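Side-chain contacts in Myo-inositol-1-phosphate synthase-related protein (Thermotoga maritima MSB8, PDB 3CIN), which is a myo-inositol-1-phosphate synthase-related protein that binds nicotinamide-adenine-dinucleotide at a Rossmann-type domain: residues Asp65-Arg68 with Ala69-Gly72; Ser76-Val79 with Lys80-Asn84. One frame throughout, in Å; residues are numbered along the deposited sequence.

How the interactions relate
Both contacts belong to one beta-alpha-beta unit, strand 58-65, helix 75-82 and strand 96-97, at one end of the parallel sheet that carries the dinucleotide. Interaction 1 comes first along the chain and occupies the loop that leaves strand 58-65; interaction 2 follows on helix 75-82. Their centres are about 14 Å apart, and two side chains of the helix meet the loop. Lys-70 NZ lies 2.9 Å from Tyr-82 OH, a probable hydrogen bond, while Lys-70 CE packs 4.0 Å from Val-78 CG1. The loop thus supplies hydrogen bonds to the NAD ribose, and Tyr-82 and Val-78 of the helix meet Lys-70, one of the donors.

Interaction 1: Asp65-Arg68 with Ala69-Gly72. With NAD (nicotinamide-adenine-dinucleotide), chain F.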
loop_
_atom_site.group_PDB
_atom_site.type_symbol
_atom_site.label_atom_id
_atom_site.label_comp_id
_atom_site.label_asym_id
_atom_site.label_seq_id
_atom_site.Cartn_x
_atom_site.Cartn_y
_atom_site.Cartn_z
ATOM N N ASP A 65 17.206 -34.995 -9.786
ATOM C CA ASP A 65 16.942 -34.531 -8.434
ATOM C C ASP A 65 17.807 -35.341 -7.450
ATOM O O ASP A 65 18.569 -36.227 -7.858
ATOM C CB ASP A 65 15.429 -34.632 -8.108
ATOM C CG ASP A 65 14.943 -33.512 -7.224
ATOM O OD1 ASP A 65 15.244 -33.555 -6.009
ATOM O OD2 ASP A 65 14.271 -32.576 -7.743
ATOM N N VAL A 66 17.687 -34.993 -6.176
ATOM C CA VAL A 66 18.327 -35.721 -5.116
ATOM C C VAL A 66 17.311 -36.201 -4.110
ATOM O O VAL A 66 17.669 -36.917 -3.212
ATOM C CB VAL A 66 19.438 -34.897 -4.435
ATOM C CG1 VAL A 66 20.576 -34.650 -5.427
ATOM C CG2 VAL A 66 18.893 -33.640 -3.912
ATOM N N ASP A 67 16.041 -35.814 -4.267
ATOM C CA ASP A 67 14.975 -36.276 -3.404
ATOM C C ASP A 67 14.613 -37.725 -3.680
ATOM O O ASP A 67 14.228 -38.110 -4.791
ATOM C CB ASP A 67 13.783 -35.357 -3.610
ATOM C CG ASP A 67 12.703 -35.523 -2.562
ATOM O OD1 ASP A 67 12.642 -36.571 -1.876
ATOM O OD2 ASP A 67 11.877 -34.563 -2.461
ATOM N N ARG A 68 14.739 -38.560 -2.649
ATOM C CA ARG A 68 14.469 -39.965 -2.799
ATOM C C ARG A 68 12.999 -40.205 -3.168
ATOM O O ARG A 68 12.683 -41.190 -3.814
ATOM C CB ARG A 68 14.807 -40.704 -1.487
ATOM C CG ARG A 68 14.853 -42.223 -1.609
ATOM C CD ARG A 68 13.755 -42.904 -0.862
ATOM N NE ARG A 68 14.252 -43.675 0.272
ATOM C CZ ARG A 68 14.991 -44.783 0.168
ATOM N NH1 ARG A 68 15.355 -45.260 -1.024
ATOM N NH2 ARG A 68 15.382 -45.419 1.273
ATOM N N ALA A 69 12.130 -39.300 -2.737
ATOM C CA ALA A 69 10.695 -39.329 -3.087
ATOM C C ALA A 69 10.430 -39.067 -4.585
ATOM O O ALA A 69 9.385 -39.468 -5.084
ATOM C CB ALA A 69 9.890 -38.342 -2.202
ATOM N N LYS A 70 11.367 -38.416 -5.290
ATOM C CA LYS A 70 11.216 -38.069 -6.708
ATOM C C LYS A 70 12.011 -38.952 -7.646
ATOM O O LYS A 70 11.577 -39.205 -8.760
ATOM C CB LYS A 70 11.581 -36.607 -6.951
ATOM C CG LYS A 70 10.703 -35.640 -6.202
ATOM C CD LYS A 70 11.038 -34.225 -6.477
ATOM C CE LYS A 70 10.035 -33.227 -5.833
ATOM N NZ LYS A 70 10.439 -31.791 -5.987
ATOM N N ILE A 71 13.203 -39.405 -7.229
ATOM C CA ILE A 71 14.080 -40.177 -8.115
ATOM C C ILE A 71 13.371 -41.470 -8.530
ATOM O O ILE A 71 12.898 -42.214 -7.691
ATOM C CB ILE A 71 15.455 -40.465 -7.480
ATOM C CG1 ILE A 71 16.255 -39.159 -7.370
ATOM C CG2 ILE A 71 16.244 -41.507 -8.352
ATOM C CD1 ILE A 71 17.328 -39.245 -6.291
ATOM N N GLY A 72 13.296 -41.709 -9.833
ATOM C CA GLY A 72 12.648 -42.896 -10.397
ATOM C C GLY A 72 11.196 -42.711 -10.775
ATOM O O GLY A 72 10.613 -43.620 -11.404
HETATM P PA NAD F . 12.084 -25.919 -4.970
HETATM O O1A NAD F . 10.600 -26.073 -5.167
HETATM O O2A NAD F . 12.510 -26.324 -3.593
HETATM O O5B NAD F . 12.748 -26.916 -5.983
HETATM C C5B NAD F . 14.136 -27.230 -5.893
HETATM C C4B NAD F . 14.309 -28.653 -6.393
HETATM O O4B NAD F . 15.693 -28.923 -6.539
HETATM C C3B NAD F . 13.742 -29.730 -5.475
HETATM O O3B NAD F . 13.033 -30.712 -6.212
HETATM C C2B NAD F . 14.982 -30.341 -4.834
HETATM O O2B NAD F . 14.746 -31.626 -4.326
HETATM C C1B NAD F . 15.959 -30.236 -5.983
HETATM N N9A NAD F . 17.376 -30.284 -5.612
HETATM C C8A NAD F . 17.921 -29.665 -4.492
HETATM N N7A NAD F . 19.286 -29.827 -4.582
HETATM C C5A NAD F . 19.553 -30.547 -5.721
HETATM C C6A NAD F . 20.736 -31.073 -6.247
HETATM N N6A NAD F . 21.964 -30.843 -5.684
HETATM N N1A NAD F . 20.649 -31.729 -7.459
HETATM C C2A NAD F . 19.422 -31.919 -8.069
HETATM N N3A NAD F . 18.236 -31.477 -7.521
HETATM C C4A NAD F . 18.336 -30.807 -6.354
HETATM O O3 NAD F . 12.551 -24.456 -5.319
HETATM P PN NAD F . 11.995 -23.561 -6.493
HETATM O O1N NAD F . 11.027 -22.588 -5.909
HETATM O O2N NAD F . 11.682 -24.395 -7.690
HETATM O O5D NAD F . 13.279 -22.679 -6.824
HETATM C C5D NAD F . 14.366 -23.242 -7.523
HETATM C C4D NAD F . 15.576 -22.314 -7.507
HETATM O O4D NAD F . 15.274 -21.179 -8.272
HETATM C C3D NAD F . 16.033 -21.836 -6.138
HETATM O O3D NAD F . 17.481 -21.757 -6.104
HETATM C C2D NAD F . 15.484 -20.418 -6.112
HETATM O O2D NAD F . 16.263 -19.556 -5.277
HETATM C C1D NAD F . 15.669 -20.035 -7.564
HETATM N N1N NAD F . 14.839 -18.901 -7.963
HETATM C C2N NAD F . 13.509 -18.986 -7.874
HETATM C C3N NAD F . 12.797 -17.841 -8.321
HETATM C C7N NAD F . 11.352 -17.981 -8.481
HETATM O O7N NAD F . 10.815 -19.171 -8.075
HETATM N N7N NAD F . 10.634 -16.978 -9.011
HETATM C C4N NAD F . 13.427 -16.707 -8.794
HETATM C C5N NAD F . 14.789 -16.650 -8.857
HETATM C C6N NAD F . 15.488 -17.793 -8.445
HETATM O O HOH W 1 12.132 -32.095 -3.662
HETATM O O HOH W 2 13.873 -42.958 -5.257
#
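Lys-70 lays its aliphatic chain past two aspartates, its CG near Asp-67 CB and its CD 3.8 Å from Asp-65 OD2, on the way to the NAD ribose. With CG anti to its own carbonyl carbon (chi1 -61°) and the chain extended beyond, Lys-70 NZ comes within 2.8 Å of NAD O3B. This is the compact side of the loop. Asp-65 grips the same ribose with both oxygens: OD1 accepts from NAD O2B at 2.6 Å and OD2 from NAD O3B at 2.7 Å. The NH groups of Val-66 and Asp-67 both reach Asp-65 OD1 on its anti side, and the bond from Asp-67 N closes an Asx turn that fixes the carboxylate's rotation. An acidic residue ending the second strand of the sheet and holding both adenosine ribose hydroxyls is the classical NAD signature of the Rossmann fold. Val-66 adds its two methyls against the adenine. A water joins Asp-67 OD2 and Lys-70 NZ to both hydroxyls, while Gln-21 N bonds to Asp-65 OD2 and Gln-21 O to Lys-70 NZ.

Further along, the backbone folds round Asp-67. Its carbonyl O takes two bonds, from Ile-71 N nearly in line with the C=O (171°) and from Lys-70 N well above the carbonyl plane. Asp-67 OD1 accepts from Ala-69 N at 2.9 Å, met from above the carboxylate plane. Ile-71 CD1 lies by two carbonyl oxygens, 3.6 Å from both Asp-65 O and Asp-67 O. The outer side is looser: Ala-69 and Arg-68 are exposed, and a second water links the carbonyl oxygens of Arg-68 and Ile-71. The Arg-68 chain bends at chi2 and chi3, and its NE forms a salt bridge with Glu-110.

Interaction 2: Ser76-Val79 with Lys80-Asn84; sequences SEVV and KQYWN
Val-79 O accepts from two amides of the following turn: Trp-83 N, 2.9 Å away and in the carbonyl plane, and Tyr-82 N, 2.8 Å away but 52° out of that plane. One acceptor thus serves both an i+4 and an i+3 bond. The edge of the Tyr-82 ring also lies near this oxygen.

One residue earlier, Val-78 pairs with the same tyrosine. Its CG1, anti to the backbone N (chi1 173°), lies 4.1 Å from Tyr-82 CE2, and the two side chains run side by side in the same direction. Val-78 O approaches the ring obliquely, 3.4 Å from Tyr-82 CD2, and takes a weak bond from Gln-81 N. The methylenes of Gln-81 lie by two carbonyl oxygens, CB near Val-78 O and CG 3.5 Å from Glu-77 O.

Lys-80 keeps the regular helical bond, its N 3.0 Å from Ser-76 O, with its CB packed against that same oxygen. Beyond CG the chain bends at chi3 and chi4 and its end leads away, where NZ forms a salt bridge with Asp-87.

On the buried side, Val-79 packs on Ser-26 and Ala-30 of helix 23-36, where Tyr-82 and Trp-83 join it, and Val-78 rests on Gln-21 and Ile-95. Trp-83 also touches Asn-314 of the second subunit. Helix 75-82 therefore packs against helix 23-36 and forms the crossover between parallel strands 58-65 and 96-97.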
loop_
_atom_site.group_PDB
_atom_site.type_symbol
_atom_site.label_atom_id
_atom_site.label_comp_id
_atom_site.label_asym_id
_atom_site.label_seq_id
_atom_site.Cartn_x
_atom_site.Cartn_y
_atom_site.Cartn_z
ATOM N N SER A 76 5.946 -36.538 -15.226
ATOM C CA SER A 76 4.511 -36.251 -15.054
ATOM C C SER A 76 3.970 -36.418 -13.629
ATOM O O SER A 76 3.134 -35.625 -13.194
ATOM C CB SER A 76 3.672 -37.101 -16.015
ATOM O OG SER A 76 3.907 -38.475 -15.775
ATOM N N GLU A 77 4.447 -37.441 -12.918
ATOM C CA GLU A 77 3.974 -37.753 -11.550
ATOM C C GLU A 77 4.407 -36.646 -10.579
ATOM O O GLU A 77 3.638 -36.252 -9.687
ATOM C CB GLU A 77 4.534 -39.100 -11.071
ATOM C CG GLU A 77 4.136 -40.309 -11.922
ATOM C CD GLU A 77 4.615 -41.698 -11.389
ATOM O OE1 GLU A 77 5.779 -42.184 -11.662
ATOM O OE2 GLU A 77 3.750 -42.355 -10.750
ATOM N N VAL A 78 5.605 -36.120 -10.800
ATOM C CA VAL A 78 6.151 -35.044 -9.981
ATOM C C VAL A 78 5.505 -33.723 -10.357
ATOM O O VAL A 78 5.060 -32.963 -9.474
ATOM C CB VAL A 78 7.684 -34.979 -10.076
ATOM C CG1 VAL A 78 8.235 -33.746 -9.345
ATOM C CG2 VAL A 78 8.236 -36.313 -9.473
ATOM N N VAL A 79 5.429 -33.436 -11.655
ATOM C CA VAL A 79 4.753 -32.184 -12.117
ATOM C C VAL A 79 3.305 -32.074 -11.572
ATOM O O VAL A 79 2.914 -30.990 -11.076
ATOM C CB VAL A 79 4.860 -32.016 -13.677
ATOM C CG1 VAL A 79 4.053 -30.828 -14.147
ATOM C CG2 VAL A 79 6.338 -31.835 -14.082
ATOM N N LYS A 80 2.527 -33.174 -11.579
ATOM C CA LYS A 80 1.154 -33.149 -11.061
ATOM C C LYS A 80 1.079 -32.810 -9.583
ATOM O O LYS A 80 0.066 -32.296 -9.134
ATOM C CB LYS A 80 0.467 -34.467 -11.295
ATOM C CG LYS A 80 -1.021 -34.522 -11.015
ATOM C CD LYS A 80 -1.504 -35.967 -11.026
ATOM C CE LYS A 80 -2.952 -36.127 -11.520
ATOM N NZ LYS A 80 -3.783 -34.907 -11.572
ATOM N N GLN A 81 2.133 -33.070 -8.822
ATOM C CA GLN A 81 2.139 -32.662 -7.431
ATOM C C GLN A 81 2.096 -31.159 -7.328
ATOM O O GLN A 81 1.604 -30.655 -6.346
ATOM C CB GLN A 81 3.376 -33.186 -6.692
ATOM C CG GLN A 81 3.418 -34.707 -6.557
ATOM C CD GLN A 81 4.808 -35.235 -6.173
ATOM O OE1 GLN A 81 5.612 -34.529 -5.554
ATOM N NE2 GLN A 81 5.094 -36.489 -6.559
ATOM N N TYR A 82 2.648 -30.436 -8.310
ATOM C CA TYR A 82 2.632 -28.965 -8.279
ATOM C C TYR A 82 1.433 -28.357 -9.027
ATOM O O TYR A 82 0.863 -27.332 -8.594
ATOM C CB TYR A 82 3.947 -28.394 -8.859
ATOM C CG TYR A 82 5.135 -28.767 -8.026
ATOM C CD1 TYR A 82 5.539 -27.984 -6.971
ATOM C CD2 TYR A 82 5.882 -29.907 -8.310
ATOM C CE1 TYR A 82 6.612 -28.332 -6.181
ATOM C CE2 TYR A 82 6.985 -30.257 -7.531
ATOM C CZ TYR A 82 7.345 -29.448 -6.459
ATOM O OH TYR A 82 8.434 -29.730 -5.637
ATOM N N TRP A 83 1.046 -29.012 -10.126
ATOM C CA TRP A 83 -0.053 -28.574 -10.998
ATOM C C TRP A 83 -0.957 -29.731 -11.301
ATOM O O TRP A 83 -0.689 -30.555 -12.185
ATOM C CB TRP A 83 0.527 -27.999 -12.292
ATOM C CG TRP A 83 1.336 -26.826 -12.032
ATOM C CD1 TRP A 83 2.690 -26.770 -11.972
ATOM C CD2 TRP A 83 0.857 -25.517 -11.751
ATOM N NE1 TRP A 83 3.091 -25.501 -11.690
ATOM C CE2 TRP A 83 1.991 -24.707 -11.538
ATOM C CE3 TRP A 83 -0.416 -24.940 -11.675
ATOM C CZ2 TRP A 83 1.906 -23.362 -11.266
ATOM C CZ3 TRP A 83 -0.503 -23.575 -11.393
ATOM C CH2 TRP A 83 0.663 -22.811 -11.190
ATOM N N ASN A 84 -2.030 -29.814 -10.517
ATOM C CA ASN A 84 -2.895 -30.982 -10.496
ATOM C C ASN A 84 -3.610 -31.229 -11.827
ATOM O O ASN A 84 -4.118 -32.321 -12.063
ATOM C CB ASN A 84 -3.923 -30.799 -9.385
ATOM C CG ASN A 84 -4.776 -32.007 -9.185
ATOM O OD1 ASN A 84 -5.961 -31.994 -9.493
ATOM N ND2 ASN A 84 -4.176 -33.071 -8.688
#